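Local coordinates for NH(3)-dependent NAD(+) synthetase (Francisella tularensis subsp. holarctica LVS, PDB 3FIU), which belongs to the NAD synthase family of the HUP clan, nucleotide-binding alpha/beta proteins, and here holds adenosine monophosphate, pyrophosphate and magnesium, at residues E30-G35 against T52-T57; G38-A43 against Q173-G178; A45-V50 against E79-E84; R137-T142 against A160-P165. All coordinates share one frame; numbering follows the deposited sequence.

Contact 1 of 4, residues E30-G35 against T52-T57; sequences EGFVIG and TGLPTT. With AMP (adenosine monophosphate), chain G.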
# COMPACT_ATOMS: atom_id res chain seq x y z
N GLU A 30 -20.86 1.54 -0.73
CA GLU A 30 -21.93 2.47 -1.11
C GLU A 30 -21.54 3.35 -2.32
O GLU A 30 -22.42 3.87 -3.04
CB GLU A 30 -22.34 3.31 0.11
CG GLU A 30 -23.05 2.48 1.21
CD GLU A 30 -23.13 3.19 2.56
OE1 GLU A 30 -23.23 4.44 2.61
OE2 GLU A 30 -23.09 2.48 3.59
N GLY A 31 -20.24 3.49 -2.59
CA GLY A 31 -19.77 4.42 -3.62
C GLY A 31 -18.26 4.53 -3.66
O GLY A 31 -17.53 3.58 -3.26
N PHE A 32 -17.78 5.70 -4.07
CA PHE A 32 -16.41 5.89 -4.48
C PHE A 32 -15.77 7.09 -3.82
O PHE A 32 -16.44 8.06 -3.43
CB PHE A 32 -16.35 6.12 -6.00
CG PHE A 32 -17.00 5.02 -6.81
CD1 PHE A 32 -18.27 5.19 -7.36
CD2 PHE A 32 -16.32 3.81 -7.02
CE1 PHE A 32 -18.88 4.15 -8.09
CE2 PHE A 32 -16.90 2.77 -7.78
CZ PHE A 32 -18.20 2.95 -8.30
N VAL A 33 -14.45 7.03 -3.76
CA VAL A 33 -13.67 8.21 -3.46
C VAL A 33 -12.46 8.19 -4.41
O VAL A 33 -11.96 7.10 -4.80
CB VAL A 33 -13.28 8.28 -1.94
CG1 VAL A 33 -12.37 7.12 -1.53
CG2 VAL A 33 -12.62 9.67 -1.57
N ILE A 34 -12.01 9.39 -4.77
CA ILE A 34 -10.95 9.53 -5.75
C ILE A 34 -10.14 10.78 -5.45
O ILE A 34 -10.71 11.78 -5.02
CB ILE A 34 -11.52 9.57 -7.18
CG1 ILE A 34 -10.37 9.55 -8.20
CG2 ILE A 34 -12.37 10.82 -7.40
CD1 ILE A 34 -10.79 9.09 -9.56
N GLY A 35 -8.81 10.69 -5.58
CA GLY A 35 -7.96 11.88 -5.47
C GLY A 35 -7.89 12.61 -6.81
O GLY A 35 -7.56 12.00 -7.85
N THR A 52 -22.10 6.47 -12.73
CA THR A 52 -22.77 5.31 -12.13
C THR A 52 -24.00 5.71 -11.31
O THR A 52 -24.82 4.87 -10.99
CB THR A 52 -21.85 4.53 -11.13
OG1 THR A 52 -21.62 5.34 -9.97
CG2 THR A 52 -20.52 4.10 -11.77
N GLY A 53 -24.08 6.99 -10.95
CA GLY A 53 -25.11 7.49 -10.03
C GLY A 53 -24.90 7.12 -8.57
O GLY A 53 -25.74 7.44 -7.72
N LEU A 54 -23.80 6.44 -8.25
CA LEU A 54 -23.45 6.13 -6.85
C LEU A 54 -22.70 7.30 -6.22
O LEU A 54 -22.02 8.03 -6.93
CB LEU A 54 -22.63 4.85 -6.76
CG LEU A 54 -23.28 3.56 -7.29
CD1 LEU A 54 -22.20 2.50 -7.52
CD2 LEU A 54 -24.32 3.06 -6.31
N PRO A 55 -22.85 7.50 -4.89
CA PRO A 55 -22.14 8.56 -4.17
C PRO A 55 -20.66 8.56 -4.53
O PRO A 55 -20.02 7.52 -4.54
CB PRO A 55 -22.32 8.17 -2.70
CG PRO A 55 -23.68 7.49 -2.66
CD PRO A 55 -23.77 6.75 -4.00
N THR A 56 -20.13 9.74 -4.84
CA THR A 56 -18.76 9.85 -5.35
C THR A 56 -18.16 11.09 -4.69
O THR A 56 -18.73 12.16 -4.81
CB THR A 56 -18.72 10.04 -6.89
OG1 THR A 56 -19.20 8.85 -7.54
CG2 THR A 56 -17.27 10.31 -7.39
N THR A 57 -17.03 10.95 -4.02
CA THR A 57 -16.40 12.12 -3.37
C THR A 57 -15.01 12.30 -3.93
O THR A 57 -14.29 11.29 -4.11
CB THR A 57 -16.31 11.88 -1.84
OG1 THR A 57 -17.64 11.78 -1.32
CG2 THR A 57 -15.54 13.01 -1.08
P AMP G . 0.16 11.21 -11.49
O1P AMP G . -0.15 10.09 -12.46
O2P AMP G . 1.40 10.90 -10.63
O3P AMP G . 0.14 12.61 -11.98
O5' AMP G . -0.99 11.13 -10.34
C5' AMP G . -1.42 9.83 -9.86
C4' AMP G . -2.69 10.02 -9.06
O4' AMP G . -2.41 10.56 -7.76
C3' AMP G . -3.65 11.04 -9.66
O3' AMP G . -4.38 10.42 -10.71
C2' AMP G . -4.52 11.40 -8.46
O2' AMP G . -5.58 10.44 -8.28
C1' AMP G . -3.52 11.33 -7.30
N9 AMP G . -3.02 12.70 -7.03
C8 AMP G . -1.84 13.24 -7.45
N7 AMP G . -1.71 14.52 -7.02
C5 AMP G . -2.85 14.82 -6.34
C6 AMP G . -3.36 16.00 -5.62
N6 AMP G . -2.64 17.14 -5.58
N1 AMP G . -4.56 15.85 -5.03
C2 AMP G . -5.31 14.73 -5.07
N3 AMP G . -4.90 13.59 -5.71
C4 AMP G . -3.69 13.61 -6.34
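Strands 31-35 and 56-60 lie parallel in the central sheet, joined by helix 40-51 in a beta-alpha-beta unit, and segment 52-57 covers the turn after that helix and the first residues of the second strand. At Thr-52 the hydroxyl sits between its own backbone N and carbonyl carbon (chi1 69°). There Thr-52 OG1 accepts from Leu-54 N at 3.0 Å, closing an ST turn, and it also bonds to Ala-49 O. Thr-52 OG1 meets the edge of the Phe-32 ring as well, tip to tip, 3.5 Å from Phe-32 CE1. Gly-53 carries the chain out of the helix with positive phi. Leu-54 crosses the Phe-32 side chain obliquely, its CD1 3.8 Å from Phe-32 CE1. Pro-55 O receives Phe-32 N at 2.9 Å, in the carbonyl plane. Pro-55 O also lies 3.2 Å from Gly-31 CA, just where a beta carbon would project, so the lack of a side chain there makes room for it. Thr-56 turns toward the same face as Phe-32, the one under helix 40-51, and ties its OG1 to Leu-54 O while touching the ring edge. Thr-57 faces the other way with Val-33, toward helix 113-135; its OG1 bonds to Tyr-131 and Arg-137. Thr-57 N reaches Phe-32 O at 3.0 Å from above the carbonyl plane, and Thr-57 O takes Ile-34 N nearly along its C=O axis. With its parallel register fixed by three backbone bonds, strand 31-35 delivers Gly-35 O to the ribose, where it accepts from AMP O2' at 2.6 Å.

Contact 2 of 4, residues G38-A43 against Q173-G178; sequences GGIDSA and QVFELG. With MG (magnesium ion), chain E; POP (pyrophosphate 2-), chain H; AMP (adenosine monophosphate), chain G.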
# COMPACT_ATOMS: atom_id res chain seq x y z
N GLY A 38 -6.05 17.37 -10.89
CA GLY A 38 -6.20 18.38 -11.94
C GLY A 38 -5.67 17.82 -13.25
O GLY A 38 -5.78 18.49 -14.30
N GLY A 39 -5.15 16.59 -13.19
CA GLY A 39 -4.72 15.85 -14.42
C GLY A 39 -5.86 15.08 -15.10
O GLY A 39 -6.95 14.93 -14.55
N ILE A 40 -5.58 14.56 -16.29
CA ILE A 40 -6.59 13.86 -17.09
C ILE A 40 -7.03 12.48 -16.55
O ILE A 40 -8.20 12.13 -16.66
CB ILE A 40 -6.07 13.67 -18.55
CG1 ILE A 40 -7.19 13.18 -19.45
CG2 ILE A 40 -4.87 12.65 -18.61
CD1 ILE A 40 -8.27 14.19 -19.63
N ASP A 41 -6.10 11.70 -15.99
CA ASP A 41 -6.43 10.32 -15.54
C ASP A 41 -7.46 10.38 -14.43
O ASP A 41 -8.48 9.69 -14.47
CB ASP A 41 -5.20 9.55 -15.02
CG ASP A 41 -4.11 9.34 -16.07
OD1 ASP A 41 -4.43 9.23 -17.28
OD2 ASP A 41 -2.92 9.27 -15.64
N SER A 42 -7.20 11.22 -13.43
CA SER A 42 -8.14 11.31 -12.31
C SER A 42 -9.41 12.03 -12.72
O SER A 42 -10.50 11.68 -12.24
CB SER A 42 -7.51 11.97 -11.07
OG SER A 42 -6.94 13.24 -11.41
N ALA A 43 -9.30 12.98 -13.66
CA ALA A 43 -10.50 13.65 -14.18
C ALA A 43 -11.47 12.63 -14.84
O ALA A 43 -12.70 12.61 -14.57
CB ALA A 43 -10.12 14.77 -15.14
N GLN A 173 -6.32 6.95 -25.43
CA GLN A 173 -7.69 6.52 -25.16
C GLN A 173 -8.26 7.19 -23.91
O GLN A 173 -9.45 7.49 -23.87
CB GLN A 173 -7.79 5.01 -25.04
CG GLN A 173 -7.58 4.30 -26.37
CD GLN A 173 -7.37 2.81 -26.24
OE1 GLN A 173 -6.85 2.32 -25.22
NE2 GLN A 173 -7.74 2.07 -27.28
N VAL A 174 -7.40 7.43 -22.92
CA VAL A 174 -7.82 8.23 -21.76
C VAL A 174 -8.25 9.64 -22.22
O VAL A 174 -9.32 10.14 -21.82
CB VAL A 174 -6.73 8.29 -20.68
CG1 VAL A 174 -7.13 9.24 -19.51
CG2 VAL A 174 -6.42 6.84 -20.15
N PHE A 175 -7.44 10.28 -23.07
CA PHE A 175 -7.78 11.60 -23.59
C PHE A 175 -9.08 11.58 -24.41
O PHE A 175 -9.90 12.50 -24.31
CB PHE A 175 -6.64 12.19 -24.39
CG PHE A 175 -5.58 12.84 -23.55
CD1 PHE A 175 -4.29 12.34 -23.53
CD2 PHE A 175 -5.86 14.00 -22.83
CE1 PHE A 175 -3.27 12.95 -22.78
CE2 PHE A 175 -4.84 14.61 -22.06
CZ PHE A 175 -3.56 14.09 -22.04
N GLU A 176 -9.27 10.54 -25.22
CA GLU A 176 -10.51 10.38 -25.97
C GLU A 176 -11.73 10.32 -25.06
O GLU A 176 -12.77 10.91 -25.35
CB GLU A 176 -10.48 9.13 -26.86
CG GLU A 176 -9.60 9.24 -28.06
CD GLU A 176 -9.73 8.02 -28.96
OE1 GLU A 176 -10.89 7.66 -29.30
OE2 GLU A 176 -8.69 7.43 -29.32
N LEU A 177 -11.60 9.59 -23.95
CA LEU A 177 -12.66 9.54 -22.93
C LEU A 177 -12.88 10.91 -22.29
O LEU A 177 -14.03 11.34 -22.11
CB LEU A 177 -12.32 8.50 -21.86
CG LEU A 177 -12.51 7.03 -22.25
CD1 LEU A 177 -12.12 6.18 -21.06
CD2 LEU A 177 -13.96 6.78 -22.64
N GLY A 178 -11.79 11.60 -21.99
CA GLY A 178 -11.88 12.97 -21.47
C GLY A 178 -12.69 13.89 -22.36
O GLY A 178 -13.60 14.57 -21.89
MG MG E . -1.74 9.80 -13.97
P1 POP H . -3.43 12.52 -13.27
O1 POP H . -4.91 12.75 -13.12
O2 POP H . -3.05 11.10 -12.97
O3 POP H . -2.57 13.45 -12.43
O POP H . -3.06 12.75 -14.84
P2 POP H . -1.56 12.65 -15.41
O4 POP H . -1.03 11.24 -15.20
O5 POP H . -1.78 12.91 -16.87
O6 POP H . -0.63 13.69 -14.82
P AMP G . 0.16 11.21 -11.49
O1P AMP G . -0.15 10.09 -12.46
O2P AMP G . 1.40 10.90 -10.63
O3P AMP G . 0.14 12.61 -11.98
O5' AMP G . -0.99 11.13 -10.34
C5' AMP G . -1.42 9.83 -9.86
C4' AMP G . -2.69 10.02 -9.06
O4' AMP G . -2.41 10.56 -7.76
C3' AMP G . -3.65 11.04 -9.66
O3' AMP G . -4.38 10.42 -10.71
C2' AMP G . -4.52 11.40 -8.46
O2' AMP G . -5.58 10.44 -8.28
C1' AMP G . -3.52 11.33 -7.30
N9 AMP G . -3.02 12.70 -7.03
C8 AMP G . -1.84 13.24 -7.45
N7 AMP G . -1.71 14.52 -7.02
C5 AMP G . -2.85 14.82 -6.34
C6 AMP G . -3.36 16.00 -5.62
N6 AMP G . -2.64 17.14 -5.58
N1 AMP G . -4.56 15.85 -5.03
C2 AMP G . -5.31 14.73 -5.07
N3 AMP G . -4.90 13.59 -5.71
C4 AMP G . -3.69 13.61 -6.34
O HOH W 1 -2.61 8.06 -12.86
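The PP-loop, carrying the SGGxDS signature of this nucleotide-binding family, runs from strand 31-35 into the start of helix 40-51, and here its first helical turn packs against helix 171-180. Gly-39 holds the N-cap position with the pyrophosphate directly in front of it, so the helix end probably helps to offset the ligand's negative charge. Ile-40 carries the apolar contact, while its CG2 also borders the pyrophosphate. Ile-40 CG1, anti to the backbone N (chi1 -169°), lies 3.7 Å from Phe-175 CD2 and 3.9 Å from Val-174 CG1. Ile-40 CG2 sits over one face of the Phe-175 ring in a CH-pi contact, 4.3 Å from the ring centroid, while CD1 extends to Gly-178 CA, where the absence of a side chain lets it in. Asp-41 divides its carboxylate. OD1 lies against Val-174 CG1, the side chains crossing at about a right angle, and is held by a salt bridge to Lys-171 and a hydrogen bond to Asn-144; OD2 turns to the magnesium ion. Lys-171 therefore probably helps to position a metal ligand as well as binding the pyrophosphate. Glu-147, one AMP oxygen, two pyrophosphate oxygens and a water complete the ion's shell, with Asp-41 OD2 2.1 Å from MG. Next along, Ser-42 grips a single pyrophosphate oxygen twice: Ser-42 N lies 2.8 Å from POP O1 in a nearly straight bond (168°), and Ser-42 OG lies 2.7 Å from POP O1.

Contact 3 of 4, residues A45-V50 against E79-E84; sequences AASLAV and EMLNIE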
# COMPACT_ATOMS: atom_id res chain seq x y z
N ALA A 45 -11.45 9.23 -14.57
CA ALA A 45 -11.91 8.28 -13.55
C ALA A 45 -13.06 8.85 -12.68
O ALA A 45 -14.08 8.17 -12.46
CB ALA A 45 -10.71 7.84 -12.69
N ALA A 46 -12.92 10.11 -12.23
CA ALA A 46 -14.00 10.77 -11.45
C ALA A 46 -15.32 10.90 -12.24
O ALA A 46 -16.40 10.59 -11.74
CB ALA A 46 -13.53 12.15 -10.93
N SER A 47 -15.20 11.36 -13.48
CA SER A 47 -16.34 11.49 -14.39
C SER A 47 -17.10 10.16 -14.60
O SER A 47 -18.33 10.12 -14.57
CB SER A 47 -15.90 12.06 -15.73
OG SER A 47 -15.29 13.34 -15.55
N LEU A 48 -16.35 9.08 -14.81
CA LEU A 48 -16.96 7.75 -14.92
C LEU A 48 -17.69 7.35 -13.64
O LEU A 48 -18.83 6.85 -13.69
CB LEU A 48 -15.91 6.70 -15.29
CG LEU A 48 -15.20 6.86 -16.65
CD1 LEU A 48 -13.96 5.96 -16.71
CD2 LEU A 48 -16.14 6.54 -17.81
N ALA A 49 -17.04 7.56 -12.49
CA ALA A 49 -17.64 7.21 -11.21
C ALA A 49 -18.97 7.94 -11.06
O ALA A 49 -19.99 7.32 -10.72
CB ALA A 49 -16.73 7.59 -10.06
N VAL A 50 -18.95 9.24 -11.34
CA VAL A 50 -20.16 10.06 -11.23
C VAL A 50 -21.31 9.51 -12.08
O VAL A 50 -22.46 9.52 -11.64
CB VAL A 50 -19.89 11.54 -11.56
CG1 VAL A 50 -21.21 12.29 -11.61
CG2 VAL A 50 -19.00 12.13 -10.47
N GLU A 79 -17.03 21.20 -9.49
CA GLU A 79 -18.19 22.10 -9.68
C GLU A 79 -19.11 21.59 -10.79
O GLU A 79 -20.34 21.57 -10.64
CB GLU A 79 -17.72 23.54 -9.95
CG GLU A 79 -17.17 24.25 -8.68
CD GLU A 79 -16.12 25.34 -8.95
OE1 GLU A 79 -15.94 25.76 -10.11
OE2 GLU A 79 -15.46 25.79 -7.97
N MET A 80 -18.50 21.18 -11.90
CA MET A 80 -19.25 20.67 -13.05
C MET A 80 -20.01 19.37 -12.73
O MET A 80 -21.14 19.14 -13.20
CB MET A 80 -18.27 20.44 -14.22
CG MET A 80 -18.89 19.83 -15.46
SD MET A 80 -17.66 19.57 -16.76
CE MET A 80 -18.02 17.86 -17.10
N LEU A 81 -19.36 18.51 -11.94
CA LEU A 81 -19.89 17.21 -11.58
C LEU A 81 -20.84 17.26 -10.40
O LEU A 81 -21.58 16.31 -10.17
CB LEU A 81 -18.72 16.30 -11.20
CG LEU A 81 -18.12 15.30 -12.20
CD1 LEU A 81 -18.55 15.50 -13.67
CD2 LEU A 81 -16.60 15.16 -12.03
N ASN A 82 -20.77 18.35 -9.64
CA ASN A 82 -21.64 18.58 -8.49
C ASN A 82 -21.44 17.49 -7.44
O ASN A 82 -22.40 16.88 -6.98
CB ASN A 82 -23.12 18.66 -8.90
CG ASN A 82 -23.46 19.96 -9.59
OD1 ASN A 82 -23.62 20.97 -8.94
ND2 ASN A 82 -23.51 19.94 -10.91
N ILE A 83 -20.18 17.22 -7.11
CA ILE A 83 -19.88 16.18 -6.13
C ILE A 83 -19.37 16.72 -4.81
O ILE A 83 -18.76 17.80 -4.74
CB ILE A 83 -18.91 15.08 -6.70
CG1 ILE A 83 -17.62 15.67 -7.26
CG2 ILE A 83 -19.66 14.25 -7.76
CD1 ILE A 83 -16.54 14.63 -7.53
N GLU A 84 -19.65 15.95 -3.75
CA GLU A 84 -18.98 16.12 -2.47
C GLU A 84 -17.45 16.15 -2.67
O GLU A 84 -16.90 15.35 -3.43
CB GLU A 84 -19.34 14.96 -1.53
CG GLU A 84 -18.94 15.22 -0.05
CD GLU A 84 -19.32 14.08 0.89
OE1 GLU A 84 -20.23 13.27 0.54
OE2 GLU A 84 -18.69 13.99 1.98
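Val-50 and Leu-81 cross obliquely at the heart of this apolar contact, each with its beta carbon directed at the other segment. Val-50 sets CG1 anti to its backbone N (chi1 172°) and so turns CG2 outward as the single branch that does the touching. Val-50 CG2 meets two partners, 3.7 Å from Leu-81 CG and 3.5 Å from Ile-83 CG2. Ile-83 also crosses Val-50 obliquely. It keeps CG1 in the crowded position between its backbone N and carbonyl carbon (chi1 55°), which leaves the short CG2 branch to meet Val-50, methyl to methyl. Leu-81 adopts an unusual shape, with chi1 away from a staggered value and chi2 nearly eclipsed at 13°. In this shape Leu-81 CD2 reaches back along helix 40-51 toward the preceding turn, to 4.4 Å from Ala-46 CB and 4.2 Å from Ser-47 OG. The serine hydroxyl makes no polar link to the other segment; it is bonded to Ala-43 O in its own helix and offers Leu-81 only a loose touch. Between the two apolar residues, Asn-82 leaves helix 68-81 with positive phi, and this turn allows Leu-81 and Ile-83 to approach the same valine. The contact thus joins the end of helix 68-81, and the link into strand 84-87, to the flank of helix 40-51. Beneath it lies strand 56-60, with Val-50 touching Thr-56 and Ile-83 resting on Ala-58; Ala-46 meets Ile-34 of strand 31-35, while Leu-48 packs on helix 9-25.

Contact 4 of 4, residues R137-T142 against A160-P165; sequences RIVIGT and AADILP. With AMP (adenosine monophosphate), chain G.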
# COMPACT_ATOMS: atom_id res chain seq x y z
N ARG A 137 -16.82 3.61 1.22
CA ARG A 137 -16.55 3.78 -0.21
C ARG A 137 -15.43 2.87 -0.64
O ARG A 137 -14.68 2.38 0.19
CB ARG A 137 -16.10 5.23 -0.51
CG ARG A 137 -17.10 6.32 -0.04
CD ARG A 137 -18.46 6.25 -0.76
NE ARG A 137 -19.36 7.29 -0.24
CZ ARG A 137 -19.36 8.56 -0.64
NH1 ARG A 137 -18.54 8.96 -1.62
NH2 ARG A 137 -20.19 9.43 -0.08
N ILE A 138 -15.29 2.67 -1.95
CA ILE A 138 -14.05 2.09 -2.46
C ILE A 138 -13.17 3.13 -3.15
O ILE A 138 -13.69 4.10 -3.69
CB ILE A 138 -14.26 0.85 -3.34
CG1 ILE A 138 -15.19 1.13 -4.53
CG2 ILE A 138 -14.78 -0.26 -2.47
CD1 ILE A 138 -15.24 -0.06 -5.55
N VAL A 139 -11.85 2.93 -3.11
CA VAL A 139 -10.90 3.91 -3.63
C VAL A 139 -10.60 3.58 -5.08
O VAL A 139 -10.08 2.50 -5.41
CB VAL A 139 -9.55 3.88 -2.82
CG1 VAL A 139 -8.54 4.85 -3.45
CG2 VAL A 139 -9.81 4.22 -1.38
N ILE A 140 -10.91 4.53 -5.95
CA ILE A 140 -10.60 4.38 -7.37
C ILE A 140 -9.17 4.79 -7.66
O ILE A 140 -8.80 5.96 -7.42
CB ILE A 140 -11.51 5.25 -8.23
CG1 ILE A 140 -12.97 4.82 -8.07
CG2 ILE A 140 -11.01 5.17 -9.72
CD1 ILE A 140 -13.97 5.66 -8.83
N GLY A 141 -8.36 3.85 -8.16
CA GLY A 141 -7.01 4.16 -8.62
C GLY A 141 -7.05 4.57 -10.09
O GLY A 141 -7.87 4.09 -10.85
N THR A 142 -6.16 5.49 -10.47
CA THR A 142 -6.28 6.14 -11.79
C THR A 142 -5.24 5.68 -12.81
O THR A 142 -5.19 6.21 -13.92
CB THR A 142 -6.15 7.67 -11.66
OG1 THR A 142 -4.84 7.98 -11.21
CG2 THR A 142 -7.21 8.25 -10.68
N ALA A 160 -1.80 2.16 -5.17
CA ALA A 160 -2.60 1.41 -4.19
C ALA A 160 -4.05 1.85 -4.23
O ALA A 160 -4.38 2.98 -3.84
CB ALA A 160 -2.05 1.62 -2.79
N ALA A 161 -4.93 0.98 -4.72
CA ALA A 161 -6.35 1.33 -4.78
C ALA A 161 -7.18 0.05 -4.70
O ALA A 161 -6.62 -1.04 -4.63
CB ALA A 161 -6.65 2.12 -6.06
N ASP A 162 -8.50 0.19 -4.70
CA ASP A 162 -9.40 -0.97 -4.65
C ASP A 162 -9.79 -1.41 -6.05
O ASP A 162 -10.09 -2.58 -6.27
CB ASP A 162 -10.64 -0.66 -3.84
CG ASP A 162 -10.33 -0.33 -2.39
OD1 ASP A 162 -9.34 -0.88 -1.84
OD2 ASP A 162 -11.08 0.47 -1.79
N ILE A 163 -9.79 -0.45 -6.99
CA ILE A 163 -10.34 -0.70 -8.31
C ILE A 163 -9.65 0.23 -9.31
O ILE A 163 -9.42 1.41 -9.00
CB ILE A 163 -11.89 -0.52 -8.32
CG1 ILE A 163 -12.49 -0.98 -9.65
CG2 ILE A 163 -12.31 0.93 -7.97
CD1 ILE A 163 -14.01 -1.30 -9.55
N LEU A 164 -9.30 -0.33 -10.46
CA LEU A 164 -8.51 0.36 -11.48
C LEU A 164 -9.25 0.35 -12.83
O LEU A 164 -8.98 -0.50 -13.70
CB LEU A 164 -7.10 -0.27 -11.60
CG LEU A 164 -6.15 -0.31 -10.38
CD1 LEU A 164 -4.79 -0.95 -10.74
CD2 LEU A 164 -5.91 1.07 -9.79
N PRO A 165 -10.17 1.30 -13.03
CA PRO A 165 -10.94 1.31 -14.30
C PRO A 165 -10.13 1.67 -15.56
O PRO A 165 -10.58 1.33 -16.65
CB PRO A 165 -12.02 2.37 -14.05
CG PRO A 165 -11.41 3.33 -13.04
CD PRO A 165 -10.54 2.42 -12.13
P AMP G . 0.16 11.21 -11.49
O1P AMP G . -0.15 10.09 -12.46
O2P AMP G . 1.40 10.90 -10.63
O3P AMP G . 0.14 12.61 -11.98
O5' AMP G . -0.99 11.13 -10.34
C5' AMP G . -1.42 9.83 -9.86
C4' AMP G . -2.69 10.02 -9.06
O4' AMP G . -2.41 10.56 -7.76
C3' AMP G . -3.65 11.04 -9.66
O3' AMP G . -4.38 10.42 -10.71
C2' AMP G . -4.52 11.40 -8.46
O2' AMP G . -5.58 10.44 -8.28
C1' AMP G . -3.52 11.33 -7.30
N9 AMP G . -3.02 12.70 -7.03
C8 AMP G . -1.84 13.24 -7.45
N7 AMP G . -1.71 14.52 -7.02
C5 AMP G . -2.85 14.82 -6.34
C6 AMP G . -3.36 16.00 -5.62
N6 AMP G . -2.64 17.14 -5.58
N1 AMP G . -4.56 15.85 -5.03
C2 AMP G . -5.31 14.73 -5.07
N3 AMP G . -4.90 13.59 -5.71
C4 AMP G . -3.69 13.61 -6.34
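Asp-162, in an irregular loop, clasps the backbone of Val-139 with its carboxylate oxygen OD2 and its backbone N, although the two segments run 67° apart. Val-139 N points at Asp-162 OD2, 2.9 Å away and almost straight (171°), meeting the carboxylate from above its plane. In return, Asp-162 N gives a bond to Val-139 O, also at 2.9 Å and in the carbonyl plane; Ile-163 N adds only a weak one to that oxygen. Further along, Gly-141 N reaches Ile-163 O at 2.8 Å, nearly along the C=O axis. Gly-141 is tightly hemmed in: Leu-164 CD2 presses on Gly-141 CA at 3.5 Å, closer than usual for carbons, and Ala-161 CB lies 3.2 Å from Gly-141 N. On the apolar side, Ile-140 and Ile-163 lie side by side, pointing the same way, and the Ile-140 side chain crosses Pro-165 at about a right angle, with Ile-140 CG2 3.7 Å from Pro-165 CD. The other carboxylate oxygen, Asp-162 OD1, bonds to Tyr-129 and forms a salt bridge with Lys-155 of the second subunit. Strand 137-139, outermost in this chain's sheet, is thus flanked by a loop that also faces the second subunit. The buried carboxylate is satisfied at both oxygens, which probably keeps it ionised, and the chain it holds leads to Thr-142, whose OG1 lies 2.5 Å from AMP O3'.

How the contacts relate
Contacts 1, 2 and 4 are buried; contact 3 is only partly so, at the flank of the fold. Helix 40-51 serves contacts 2 and 3 and is the crossover between the strands paired in contact 1. Contacts 1 and 4 meet in one sheet, where Gly-31 O probably accepts from Ile-138 N and Ile-140 packs on Phe-32. Both rely on backbone hydrogen bonds, but contact 4 adds a carboxylate and touches the second subunit. Contact 3 is apolar, whereas contact 2 sets an apolar side against a charged, metal-binding one. Gly-35, Ser-42 and Thr-142, from contacts 1, 2 and 4, converge on the AMP pocket.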